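PDB 2YV4: hypothetical protein PH0435 from Pyrococcus horikoshii, which is uncharacterised but, as a C-terminal Sua5 domain, probably forms part of a threonylcarbamoyl-AMP synthase acting in tRNA modification. Local coordinates for residues A[32-46]-A[65-79]. Residues are numbered along the deposited sequence; the frame is centred on the assembly and turned at random.
Sequences KKVGVIGSESYNADE and LRYMDKAGVDVVIAE
The Y42 ring meets E79 at its edge: OE1 lies near the ring plane, 2.7 Å from Y42 OH, while V36 CG1 also borders the rim and E40 CG covers one face, offset toward the rim. Ring and carboxylate planes are steeply inclined to each other. The hydroxyl lies 66° out of the carboxylate plane, so it meets OE1 from above. S39 N reaches the same oxygen from the opposite face at 2.9 Å, and S39 OG donates to the syn lone pair of E79 OE2. Three bonds thus fix the carboxylate's rotation; E79 gets there with CG anti to its backbone N (chi1 -169°) and an extended chain. K17 of helix 13-29 also bonds Y42 OH and S39 OG, and forms a salt bridge with E40. An alanine here removes the carboxylate and would probably leave S39 N, S39 OG and Y42 OH without this acceptor, the loop after strand 34-38 less firmly tied to strand 75-79. At the other tyrosine, Y67 OH meets E46 OE1 nearly along the C-O axis.

Strands 34-38 and 75-79 are neighbours in the five-stranded parallel sheet of this alpha/beta domain. I77 N to G35 O measures 2.8 Å, and this bond is nearly straight. A beta-alpha-beta crossover leads from strand 46-49 through helix 54-70 to strand 75-81, passing over strand 34-38, to which segment 65-70 runs antiparallel (167°). Beneath it, I37 CD1 rests against both V76 CG1 (3.6 Å) and L65 CD2, and the selenium of M68, a selenomethionine, sits 3.8 Å from G35 CA, where any CB would clash with it.

The Schellman motif at G72 closes the helix, and the extended K33 side chain, from just before strand 34-38, carries NZ to A71 O. K33 N donates to D74 OD2 on its anti side at 2.7 Å, and D74 N returns a bond to K33 O.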
loop_
_atom_site.group_PDB
_atom_site.type_symbol
_atom_site.label_atom_id
_atom_site.label_comp_id
_atom_site.label_asym_id
_atom_site.label_seq_id
_atom_site.Cartn_x
_atom_site.Cartn_y
_atom_site.Cartn_z
ATOM N N LYS A 32 0.441 -11.393 10.806
ATOM C CA LYS A 32 0.742 -9.975 10.686
ATOM C C LYS A 32 -0.535 -9.161 10.495
ATOM O O LYS A 32 -1.407 -9.535 9.705
ATOM C CB LYS A 32 1.659 -9.726 9.488
ATOM C CG LYS A 32 3.000 -10.418 9.560
ATOM C CD LYS A 32 3.880 -9.804 10.631
ATOM C CE LYS A 32 5.226 -10.501 10.664
ATOM N NZ LYS A 32 5.853 -10.484 9.310
ATOM N N LYS A 33 -0.655 -8.063 11.234
ATOM C CA LYS A 33 -1.805 -7.184 11.074
ATOM C C LYS A 33 -1.400 -6.397 9.829
ATOM O O LYS A 33 -0.337 -5.776 9.803
ATOM C CB LYS A 33 -1.954 -6.256 12.283
ATOM C CG LYS A 33 -3.198 -5.384 12.244
ATOM C CD LYS A 33 -3.327 -4.541 13.506
ATOM C CE LYS A 33 -4.596 -3.698 13.472
ATOM N NZ LYS A 33 -4.819 -2.959 14.748
ATOM N N VAL A 34 -2.234 -6.439 8.796
ATOM C CA VAL A 34 -1.909 -5.778 7.538
ATOM C C VAL A 34 -2.829 -4.635 7.122
ATOM O O VAL A 34 -4.053 -4.698 7.268
ATOM C CB VAL A 34 -1.843 -6.829 6.398
ATOM C CG1 VAL A 34 -3.115 -7.627 6.366
ATOM C CG2 VAL A 34 -1.608 -6.149 5.056
ATOM N N GLY A 35 -2.215 -3.583 6.597
ATOM C CA GLY A 35 -2.966 -2.428 6.149
ATOM C C GLY A 35 -2.701 -2.175 4.680
ATOM O O GLY A 35 -1.623 -2.472 4.166
ATOM N N VAL A 36 -3.701 -1.653 3.987
ATOM C CA VAL A 36 -3.550 -1.352 2.582
ATOM C C VAL A 36 -3.836 0.118 2.338
ATOM O O VAL A 36 -4.817 0.666 2.843
ATOM C CB VAL A 36 -4.518 -2.180 1.712
ATOM C CG1 VAL A 36 -4.619 -1.564 0.304
ATOM C CG2 VAL A 36 -4.034 -3.624 1.626
ATOM N N ILE A 37 -2.949 0.757 1.592
ATOM C CA ILE A 37 -3.145 2.143 1.204
ATOM C C ILE A 37 -3.320 1.980 -0.302
ATOM O O ILE A 37 -2.352 1.732 -1.022
ATOM C CB ILE A 37 -1.907 3.019 1.483
ATOM C CG1 ILE A 37 -1.573 3.000 2.976
ATOM C CG2 ILE A 37 -2.184 4.451 1.040
ATOM C CD1 ILE A 37 -0.343 3.831 3.330
ATOM N N GLY A 38 -4.563 2.075 -0.770
ATOM C CA GLY A 38 -4.818 1.902 -2.188
ATOM C C GLY A 38 -6.206 2.340 -2.610
ATOM O O GLY A 38 -6.778 3.256 -2.019
ATOM N N SER A 39 -6.748 1.681 -3.631
ATOM C CA SER A 39 -8.072 2.012 -4.153
ATOM C C SER A 39 -9.185 1.238 -3.441
ATOM O O SER A 39 -10.360 1.605 -3.530
ATOM C CB SER A 39 -8.122 1.738 -5.659
ATOM O OG SER A 39 -7.814 0.383 -5.939
ATOM N N GLU A 40 -8.808 0.162 -2.752
ATOM C CA GLU A 40 -9.746 -0.662 -1.988
ATOM C C GLU A 40 -8.980 -1.473 -0.938
ATOM O O GLU A 40 -7.759 -1.568 -0.996
ATOM C CB GLU A 40 -10.553 -1.587 -2.903
ATOM C CG GLU A 40 -9.731 -2.518 -3.766
ATOM C CD GLU A 40 -10.603 -3.385 -4.650
ATOM O OE1 GLU A 40 -11.397 -4.176 -4.101
ATOM O OE2 GLU A 40 -10.503 -3.272 -5.890
ATOM N N SER A 41 -9.702 -2.064 0.009
ATOM C CA SER A 41 -9.079 -2.808 1.099
ATOM C C SER A 41 -8.499 -4.174 0.792
ATOM O O SER A 41 -7.504 -4.564 1.398
ATOM C CB SER A 41 -10.071 -2.978 2.246
ATOM O OG SER A 41 -10.991 -4.014 1.945
ATOM N N TYR A 42 -9.121 -4.909 -0.126
ATOM C CA TYR A 42 -8.656 -6.256 -0.448
ATOM C C TYR A 42 -8.750 -7.060 0.844
ATOM O O TYR A 42 -8.021 -8.032 1.055
ATOM C CB TYR A 42 -7.213 -6.221 -0.946
ATOM C CG TYR A 42 -7.022 -5.320 -2.139
ATOM C CD1 TYR A 42 -7.531 -5.666 -3.391
ATOM C CD2 TYR A 42 -6.356 -4.103 -2.010
ATOM C CE1 TYR A 42 -7.381 -4.812 -4.493
ATOM C CE2 TYR A 42 -6.198 -3.248 -3.093
ATOM C CZ TYR A 42 -6.713 -3.605 -4.329
ATOM O OH TYR A 42 -6.577 -2.737 -5.387
ATOM N N ASN A 43 -9.659 -6.621 1.709
ATOM C CA ASN A 43 -9.908 -7.253 3.000
ATOM C C ASN A 43 -8.755 -7.219 3.997
ATOM O O ASN A 43 -8.609 -8.135 4.813
ATOM C CB ASN A 43 -10.361 -8.695 2.809
ATOM C CG ASN A 43 -11.753 -8.923 3.326
ATOM O OD1 ASN A 43 -12.028 -8.708 4.507
ATOM N ND2 ASN A 43 -12.653 -9.346 2.444
ATOM N N ALA A 44 -7.934 -6.178 3.929
ATOM C CA ALA A 44 -6.834 -6.055 4.874
ATOM C C ALA A 44 -7.467 -5.729 6.227
ATOM O O ALA A 44 -8.684 -5.565 6.316
ATOM C CB ALA A 44 -5.900 -4.939 4.450
ATOM N N ASP A 45 -6.652 -5.645 7.274
ATOM C CA ASP A 45 -7.161 -5.319 8.608
ATOM C C ASP A 45 -7.424 -3.819 8.719
ATOM O O ASP A 45 -8.228 -3.380 9.539
ATOM C CB ASP A 45 -6.148 -5.707 9.688
ATOM C CG ASP A 45 -5.894 -7.191 9.742
ATOM O OD1 ASP A 45 -6.868 -7.955 9.919
ATOM O OD2 ASP A 45 -4.724 -7.592 9.607
ATOM N N GLU A 46 -6.734 -3.042 7.891
ATOM C CA GLU A 46 -6.871 -1.588 7.909
ATOM C C GLU A 46 -6.812 -1.046 6.491
ATOM O O GLU A 46 -6.105 -1.586 5.640
ATOM C CB GLU A 46 -5.735 -0.963 8.721
ATOM C CG GLU A 46 -5.642 -1.426 10.175
ATOM C CD GLU A 46 -6.669 -0.757 11.065
ATOM O OE1 GLU A 46 -7.272 0.248 10.631
ATOM O OE2 GLU A 46 -6.863 -1.227 12.204
ATOM N N LEU A 65 0.186 6.681 6.099
ATOM C CA LEU A 65 1.171 5.925 6.866
ATOM C C LEU A 65 1.077 6.231 8.366
ATOM O O LEU A 65 1.276 5.349 9.201
ATOM C CB LEU A 65 2.578 6.224 6.342
ATOM C CG LEU A 65 2.875 5.683 4.935
ATOM C CD1 LEU A 65 4.137 6.318 4.374
ATOM C CD2 LEU A 65 3.005 4.167 5.001
ATOM N N ARG A 66 0.771 7.476 8.716
ATOM C CA ARG A 66 0.651 7.819 10.131
ATOM C C ARG A 66 -0.557 7.083 10.700
ATOM O O ARG A 66 -0.535 6.618 11.840
ATOM C CB ARG A 66 0.494 9.331 10.322
ATOM C CG ARG A 66 1.710 10.124 9.880
ATOM C CD ARG A 66 1.629 11.578 10.312
ATOM N NE ARG A 66 2.584 12.405 9.579
ATOM C CZ ARG A 66 2.338 12.954 8.392
ATOM N NH1 ARG A 66 1.163 12.770 7.808
ATOM N NH2 ARG A 66 3.270 13.679 7.782
ATOM N N TYR A 67 -1.607 6.982 9.893
ATOM C CA TYR A 67 -2.819 6.280 10.304
ATOM C C TYR A 67 -2.470 4.822 10.591
ATOM O O TYR A 67 -2.888 4.256 11.604
ATOM C CB TYR A 67 -3.872 6.332 9.194
ATOM C CG TYR A 67 -5.116 5.542 9.513
ATOM C CD1 TYR A 67 -6.121 6.084 10.315
ATOM C CD2 TYR A 67 -5.258 4.224 9.075
ATOM C CE1 TYR A 67 -7.230 5.335 10.682
ATOM C CE2 TYR A 67 -6.359 3.464 9.435
ATOM C CZ TYR A 67 -7.342 4.022 10.242
ATOM O OH TYR A 67 -8.417 3.257 10.641
HETATM N N MSE A 68 -1.694 4.223 9.693
HETATM C CA MSE A 68 -1.290 2.831 9.838
HETATM C C MSE A 68 -0.482 2.580 11.105
HETATM O O MSE A 68 -0.709 1.595 11.810
HETATM C CB MSE A 68 -0.491 2.385 8.617
HETATM C CG MSE A 68 -1.313 2.306 7.342
HETATM SE SE MSE A 68 -2.829 1.106 7.518
HETATM C CE MSE A 68 -3.942 1.807 6.084
ATOM N N ASP A 69 0.470 3.456 11.399
ATOM C CA ASP A 69 1.268 3.269 12.603
ATOM C C ASP A 69 0.426 3.463 13.859
ATOM O O ASP A 69 0.584 2.731 14.835
ATOM C CB ASP A 69 2.472 4.211 12.612
ATOM C CG ASP A 69 3.589 3.728 11.696
ATOM O OD1 ASP A 69 3.720 2.496 11.510
ATOM O OD2 ASP A 69 4.342 4.570 11.176
ATOM N N LYS A 70 -0.476 4.440 13.832
ATOM C CA LYS A 70 -1.345 4.687 14.976
ATOM C C LYS A 70 -2.195 3.437 15.213
ATOM O O LYS A 70 -2.577 3.132 16.346
ATOM C CB LYS A 70 -2.247 5.894 14.703
ATOM C CG LYS A 70 -3.197 6.238 15.838
ATOM C CD LYS A 70 -4.066 7.433 15.476
ATOM C CE LYS A 70 -4.913 7.895 16.651
ATOM N NZ LYS A 70 -5.833 6.825 17.122
ATOM N N ALA A 71 -2.479 2.709 14.135
ATOM C CA ALA A 71 -3.280 1.491 14.220
ATOM C C ALA A 71 -2.447 0.262 14.588
ATOM O O ALA A 71 -2.986 -0.827 14.772
ATOM C CB ALA A 71 -4.003 1.248 12.898
ATOM N N GLY A 72 -1.133 0.435 14.686
ATOM C CA GLY A 72 -0.265 -0.677 15.049
ATOM C C GLY A 72 -0.083 -1.768 14.005
ATOM O O GLY A 72 0.260 -2.907 14.340
ATOM N N VAL A 73 -0.310 -1.440 12.739
ATOM C CA VAL A 73 -0.146 -2.425 11.675
ATOM C C VAL A 73 1.316 -2.871 11.541
ATOM O O VAL A 73 2.231 -2.058 11.660
ATOM C CB VAL A 73 -0.631 -1.855 10.320
ATOM C CG1 VAL A 73 -0.188 -2.751 9.192
ATOM C CG2 VAL A 73 -2.149 -1.740 10.324
ATOM N N ASP A 74 1.519 -4.163 11.291
ATOM C CA ASP A 74 2.855 -4.740 11.131
ATOM C C ASP A 74 3.424 -4.489 9.736
ATOM O O ASP A 74 4.615 -4.198 9.579
ATOM C CB ASP A 74 2.811 -6.250 11.383
ATOM C CG ASP A 74 2.351 -6.592 12.784
ATOM O OD1 ASP A 74 2.970 -6.091 13.747
ATOM O OD2 ASP A 74 1.373 -7.358 12.920
ATOM N N VAL A 75 2.569 -4.611 8.723
ATOM C CA VAL A 75 2.983 -4.401 7.341
ATOM C C VAL A 75 1.959 -3.558 6.586
ATOM O O VAL A 75 0.752 -3.764 6.717
ATOM C CB VAL A 75 3.158 -5.748 6.605
ATOM C CG1 VAL A 75 3.585 -5.514 5.159
ATOM C CG2 VAL A 75 4.186 -6.600 7.331
ATOM N N VAL A 76 2.455 -2.604 5.805
ATOM C CA VAL A 76 1.605 -1.726 5.014
ATOM C C VAL A 76 1.877 -1.988 3.542
ATOM O O VAL A 76 3.019 -1.929 3.099
ATOM C CB VAL A 76 1.900 -0.228 5.304
ATOM C CG1 VAL A 76 1.117 0.664 4.338
ATOM C CG2 VAL A 76 1.521 0.112 6.736
ATOM N N ILE A 77 0.830 -2.296 2.791
ATOM C CA ILE A 77 0.977 -2.533 1.360
ATOM C C ILE A 77 0.466 -1.290 0.658
ATOM O O ILE A 77 -0.674 -0.872 0.872
ATOM C CB ILE A 77 0.145 -3.742 0.893
ATOM C CG1 ILE A 77 0.636 -5.013 1.595
ATOM C CG2 ILE A 77 0.244 -3.885 -0.627
ATOM C CD1 ILE A 77 -0.241 -6.239 1.336
ATOM N N ALA A 78 1.320 -0.675 -0.152
ATOM C CA ALA A 78 0.926 0.516 -0.890
ATOM C C ALA A 78 0.702 0.101 -2.334
ATOM O O ALA A 78 1.596 -0.433 -2.978
ATOM C CB ALA A 78 2.019 1.584 -0.803
ATOM N N GLU A 79 -0.508 0.335 -2.819
ATOM C CA GLU A 79 -0.895 -0.000 -4.184
ATOM C C GLU A 79 -0.178 0.938 -5.161
ATOM O O GLU A 79 -0.335 2.152 -5.074
ATOM C CB GLU A 79 -2.410 0.163 -4.307
ATOM C CG GLU A 79 -3.038 -0.373 -5.567
ATOM C CD GLU A 79 -4.541 -0.169 -5.558
ATOM O OE1 GLU A 79 -5.187 -0.584 -4.567
ATOM O OE2 GLU A 79 -5.076 0.409 -6.531
#